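PDB 5CEC: Bd3459 from Bdellovibrio bacteriovorus, which is probably a serine-type D-Ala-D-Ala carboxypeptidase or endopeptidase of the S13 family that acts on peptidoglycan peptides during predation and is bound by an ankyrin-repeat immunity protein. Local coordinates for residues D64-T76 against K357-G369. The protein carries 1 engineered substitution. Residues are numbered along the deposited sequence; the frame is centred on the assembly and turned at random.
With SO4 (sulfate ion), chain C.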
loop_
_atom_site.group_PDB
_atom_site.type_symbol
_atom_site.label_atom_id
_atom_site.label_comp_id
_atom_site.label_asym_id
_atom_site.label_seq_id
_atom_site.Cartn_x
_atom_site.Cartn_y
_atom_site.Cartn_z
ATOM N N ASP A 64 -1.464 -9.278 -23.981
ATOM C CA ASP A 64 -2.804 -8.671 -23.985
ATOM C C ASP A 64 -2.930 -7.671 -22.834
ATOM O O ASP A 64 -2.413 -7.919 -21.717
ATOM C CB ASP A 64 -3.867 -9.749 -23.796
ATOM C CG ASP A 64 -3.923 -10.733 -24.938
ATOM O OD1 ASP A 64 -3.465 -10.387 -26.028
ATOM O OD2 ASP A 64 -4.427 -11.836 -24.732
ATOM N N LYS A 65 -3.610 -6.544 -23.075
ATOM C CA LYS A 65 -3.775 -5.542 -22.008
ATOM C C LYS A 65 -4.829 -5.976 -20.991
ATOM O O LYS A 65 -5.905 -6.436 -21.381
ATOM C CB LYS A 65 -4.168 -4.154 -22.523
ATOM C CG LYS A 65 -3.085 -3.465 -23.347
ATOM C CD LYS A 65 -3.428 -1.987 -23.571
ATOM C CE LYS A 65 -4.560 -1.773 -24.545
ATOM N NZ LYS A 65 -5.029 -0.359 -24.608
ATOM N N PHE A 66 -4.522 -5.788 -19.696
ATOM C CA PHE A 66 -5.477 -6.017 -18.595
ATOM C C PHE A 66 -5.385 -4.879 -17.591
ATOM O O PHE A 66 -4.356 -4.184 -17.534
ATOM C CB PHE A 66 -5.203 -7.333 -17.880
ATOM C CG PHE A 66 -5.360 -8.530 -18.755
ATOM C CD1 PHE A 66 -6.631 -8.920 -19.170
ATOM C CD2 PHE A 66 -4.247 -9.216 -19.237
ATOM C CE1 PHE A 66 -6.796 -10.013 -19.974
ATOM C CE2 PHE A 66 -4.417 -10.311 -20.046
ATOM C CZ PHE A 66 -5.681 -10.703 -20.427
ATOM N N PRO A 67 -6.433 -4.691 -16.777
ATOM C CA PRO A 67 -6.347 -3.693 -15.711
ATOM C C PRO A 67 -5.222 -3.997 -14.724
ATOM O O PRO A 67 -5.059 -5.146 -14.329
ATOM C CB PRO A 67 -7.699 -3.780 -15.034
ATOM C CG PRO A 67 -8.618 -4.390 -16.028
ATOM C CD PRO A 67 -7.760 -5.335 -16.822
ATOM N N LEU A 68 -4.458 -2.970 -14.394
ATOM C CA LEU A 68 -3.303 -3.123 -13.514
ATOM C C LEU A 68 -3.590 -2.841 -12.055
ATOM O O LEU A 68 -2.853 -3.293 -11.166
ATOM C CB LEU A 68 -2.209 -2.164 -13.961
ATOM C CG LEU A 68 -1.700 -2.293 -15.399
ATOM C CD1 LEU A 68 -0.584 -1.293 -15.645
ATOM C CD2 LEU A 68 -1.201 -3.714 -15.636
ATOM N N ALA A 69 -4.576 -1.999 -11.803
ATOM C CA ALA A 69 -4.759 -1.447 -10.452
ATOM C C ALA A 69 -3.443 -0.816 -9.982
ATOM O O ALA A 69 -2.704 -0.256 -10.804
ATOM C CB ALA A 69 -5.296 -2.504 -9.475
ATOM N N SER A 70 -3.100 -0.937 -8.698
ATOM C CA SER A 70 -1.980 -0.181 -8.158
ATOM C C SER A 70 -0.596 -0.700 -8.551
ATOM O O SER A 70 0.391 -0.045 -8.220
ATOM C CB SER A 70 -2.082 -0.014 -6.629
ATOM O OG SER A 70 -3.102 0.918 -6.289
ATOM N N ILE A 71 -0.463 -1.811 -9.282
ATOM C CA ILE A 71 0.862 -2.062 -9.876
ATOM C C ILE A 71 1.230 -1.002 -10.902
ATOM O O ILE A 71 2.417 -0.808 -11.200
ATOM C CB ILE A 71 1.085 -3.492 -10.378
ATOM C CG1 ILE A 71 0.362 -3.758 -11.711
ATOM C CG2 ILE A 71 0.790 -4.488 -9.290
ATOM C CD1 ILE A 71 0.619 -5.151 -12.275
ATOM N N SER A 72 0.251 -0.228 -11.356
ATOM C CA SER A 72 0.529 1.003 -12.083
ATOM C C SER A 72 1.598 1.866 -11.403
ATOM O O SER A 72 2.352 2.583 -12.047
ATOM C CB SER A 72 -0.729 1.875 -12.180
ATOM O OG SER A 72 -1.723 1.305 -12.972
ATOM N N LYS A 73 1.598 1.853 -10.064
ATOM C CA LYS A 73 2.552 2.700 -9.314
ATOM C C LYS A 73 4.005 2.322 -9.564
ATOM O O LYS A 73 4.866 3.167 -9.413
ATOM C CB LYS A 73 2.199 2.715 -7.824
ATOM C CG LYS A 73 0.813 3.257 -7.519
ATOM C CD LYS A 73 0.575 3.407 -6.033
ATOM C CE LYS A 73 -0.724 4.109 -5.723
ATOM N NZ LYS A 73 -1.915 3.298 -6.041
ATOM N N VAL A 74 4.256 1.075 -9.957
ATOM C CA VAL A 74 5.624 0.697 -10.304
ATOM C C VAL A 74 6.052 1.381 -11.621
ATOM O O VAL A 74 7.209 1.753 -11.791
ATOM C CB VAL A 74 5.803 -0.817 -10.389
ATOM C CG1 VAL A 74 7.252 -1.149 -10.698
ATOM C CG2 VAL A 74 5.406 -1.502 -9.085
ATOM N N VAL A 75 5.108 1.559 -12.539
ATOM C CA VAL A 75 5.389 2.264 -13.788
ATOM C C VAL A 75 5.660 3.739 -13.495
ATOM O O VAL A 75 6.638 4.331 -13.986
ATOM C CB VAL A 75 4.232 2.114 -14.788
ATOM C CG1 VAL A 75 4.619 2.731 -16.122
ATOM C CG2 VAL A 75 3.914 0.626 -15.027
ATOM N N THR A 76 4.832 4.327 -12.641
ATOM C CA THR A 76 5.075 5.734 -12.206
ATOM C C THR A 76 6.453 5.867 -11.506
ATOM O O THR A 76 7.137 6.864 -11.704
ATOM C CB THR A 76 3.921 6.178 -11.317
ATOM O OG1 THR A 76 2.700 5.990 -12.052
ATOM C CG2 THR A 76 4.064 7.619 -10.882
ATOM N N LYS A 357 4.692 -5.182 -5.406
ATOM C CA LYS A 357 3.636 -4.204 -5.340
ATOM C C LYS A 357 2.326 -4.918 -5.658
ATOM O O LYS A 357 2.217 -5.649 -6.611
ATOM C CB LYS A 357 3.866 -3.087 -6.377
ATOM C CG LYS A 357 2.775 -1.997 -6.389
ATOM C CD LYS A 357 2.895 -1.054 -5.194
ATOM C CE LYS A 357 1.610 -0.269 -4.964
ATOM N NZ LYS A 357 0.540 -1.112 -4.336
ATOM N N THR A 358 1.317 -4.662 -4.833
ATOM C CA THR A 358 -0.038 -5.164 -4.967
ATOM C C THR A 358 -0.941 -4.238 -5.782
ATOM O O THR A 358 -0.674 -3.041 -5.933
ATOM C CB THR A 358 -0.629 -5.306 -3.566
ATOM O OG1 THR A 358 -0.464 -4.078 -2.873
ATOM C CG2 THR A 358 0.033 -6.424 -2.766
ATOM N N GLY A 359 -2.071 -4.784 -6.212
ATOM C CA GLY A 359 -3.145 -3.976 -6.774
ATOM C C GLY A 359 -4.484 -4.644 -6.649
ATOM O O GLY A 359 -4.568 -5.865 -6.645
ATOM N N SER A 360 -5.508 -3.826 -6.440
ATOM C CA SER A 360 -6.884 -4.268 -6.283
ATOM C C SER A 360 -7.836 -3.236 -6.884
ATOM O O SER A 360 -7.833 -2.087 -6.447
ATOM C CB SER A 360 -7.210 -4.405 -4.788
ATOM O OG SER A 360 -6.192 -5.051 -4.060
ATOM N N VAL A 361 -8.641 -3.645 -7.880
ATOM C CA VAL A 361 -9.770 -2.833 -8.416
ATOM C C VAL A 361 -10.919 -3.806 -8.704
ATOM O O VAL A 361 -10.774 -5.025 -8.580
ATOM C CB VAL A 361 -9.406 -2.041 -9.705
ATOM C CG1 VAL A 361 -8.439 -0.907 -9.425
ATOM C CG2 VAL A 361 -8.876 -2.948 -10.805
ATOM N N ASN A 362 -12.078 -3.281 -9.067
ATOM C CA ASN A 362 -13.249 -4.116 -9.270
ATOM C C ASN A 362 -12.926 -5.395 -10.059
ATOM O O ASN A 362 -13.255 -6.509 -9.643
ATOM C CB ASN A 362 -14.336 -3.283 -9.971
ATOM C CG ASN A 362 -15.585 -4.075 -10.278
ATOM O OD1 ASN A 362 -15.915 -5.048 -9.629
ATOM N ND2 ASN A 362 -16.279 -3.639 -11.282
ATOM N N LYS A 363 -12.301 -5.209 -11.222
ATOM C CA LYS A 363 -12.056 -6.320 -12.137
ATOM C C LYS A 363 -10.690 -6.938 -12.092
ATOM O O LYS A 363 -10.379 -7.793 -12.935
ATOM C CB LYS A 363 -12.409 -5.933 -13.568
ATOM C CG LYS A 363 -13.833 -5.486 -13.767
ATOM C CD LYS A 363 -14.815 -6.595 -13.396
ATOM C CE LYS A 363 -16.228 -6.336 -13.886
ATOM N NZ LYS A 363 -17.169 -7.401 -13.400
ATOM N N ALA A 364 -9.869 -6.578 -11.102
ATOM C CA ALA A 364 -8.520 -7.162 -11.076
ATOM C C ALA A 364 -7.895 -7.212 -9.709
ATOM O O ALA A 364 -8.092 -6.320 -8.894
ATOM C CB ALA A 364 -7.557 -6.410 -12.007
ATOM N N LYS A 365 -7.093 -8.255 -9.508
ATOM C CA LYS A 365 -6.185 -8.359 -8.367
ATOM C C LYS A 365 -4.826 -8.648 -8.983
ATOM O O LYS A 365 -4.712 -9.549 -9.840
ATOM C CB LYS A 365 -6.597 -9.479 -7.403
ATOM C CG LYS A 365 -5.905 -9.399 -6.052
ATOM C CD LYS A 365 -6.605 -8.379 -5.138
ATOM C CE LYS A 365 -5.901 -8.218 -3.793
ATOM N NZ LYS A 365 -4.638 -7.462 -4.016
ATOM N N THR A 366 -3.816 -7.868 -8.605
ATOM C CA THR A 366 -2.549 -7.958 -9.307
ATOM C C THR A 366 -1.377 -7.933 -8.323
ATOM O O THR A 366 -1.473 -7.471 -7.185
ATOM C CB THR A 366 -2.448 -6.797 -10.305
ATOM O OG1 THR A 366 -2.477 -5.559 -9.602
ATOM C CG2 THR A 366 -3.548 -6.839 -11.337
ATOM N N LEU A 367 -0.227 -8.383 -8.817
ATOM C CA LEU A 367 1.048 -8.371 -8.072
ATOM C C LEU A 367 2.180 -8.364 -9.068
ATOM O O LEU A 367 2.125 -9.126 -10.042
ATOM C CB LEU A 367 1.167 -9.596 -7.159
ATOM C CG LEU A 367 2.218 -9.548 -6.079
ATOM C CD1 LEU A 367 1.834 -8.587 -4.970
ATOM C CD2 LEU A 367 2.473 -10.917 -5.527
ATOM N N MET A 368 3.221 -7.587 -8.812
ATOM C CA MET A 368 4.424 -7.671 -9.631
ATOM C C MET A 368 5.633 -7.381 -8.758
ATOM O O MET A 368 5.544 -6.647 -7.762
ATOM C CB MET A 368 4.360 -6.740 -10.836
ATOM C CG MET A 368 4.500 -5.267 -10.528
ATOM S SD MET A 368 4.245 -4.151 -11.932
ATOM C CE MET A 368 5.838 -4.229 -12.684
ATOM N N GLY A 369 6.796 -7.844 -9.198
ATOM C CA GLY A 369 8.011 -7.611 -8.430
ATOM C C GLY A 369 9.090 -8.591 -8.796
ATOM O O GLY A 369 9.178 -9.086 -9.945
HETATM S S SO4 C . -3.535 -2.007 -3.044
HETATM O O1 SO4 C . -3.968 -1.822 -1.627
HETATM O O2 SO4 C . -4.187 -3.155 -3.692
HETATM O O3 SO4 C . -3.764 -0.669 -3.777
HETATM O O4 SO4 C . -2.074 -2.173 -3.088
HETATM O O HOH W 1 -5.012 -1.060 -6.152
#
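Pro67 opens the contact by setting its CB 4.0 Å from Ala364 CB, near the turn between strands 354-361 and 364-373. The hairpin probably edges the active-site cleft of a penicillin-binding-protein-like fold, and Ser70 and Lys73 probably form its SxxK motif, with Lys357, Thr358 and Gly359 as the KTG motif on strand 354-361. Leu68 turns its side chain away, but its carbonyl O accepts the hydroxyl of Thr366 (OG1 to O, 2.8 Å), which stands above the carbonyl plane. Ala69 presses CB onto the strand, 3.3 Å from Ser360 N, and against both methyls of Val361. Ser70 runs close to Gly359, its N 3.6 Å from Gly359 CA. Ser70 OG receives a hydrogen bond from Lys73 NZ and gives one to a water that also accepts from Ser360 N and donates to sulfate O3. The sulfate, probably from the crystallisation liquor, is further held by Thr358 OG1, Ser360 OG and Ser251. Ile71 lies across Met368, its CB 3.6 Å from SD, while CG2, anti to its own carbonyl carbon, reaches 3.2 Å from Lys357 O. Lys73 NZ also hydrogen-bonds to Asn253 OD1 and Ser290 O. Val74 finishes the contact: CG1 meets Met368 CE, and CG2 packs tightly on Lys357 CB at 3.5 Å. Beyond it the Lys357 chain, bent at chi2 (75°) and chi4, brings NZ to Thr358 O, 2.8 Å away.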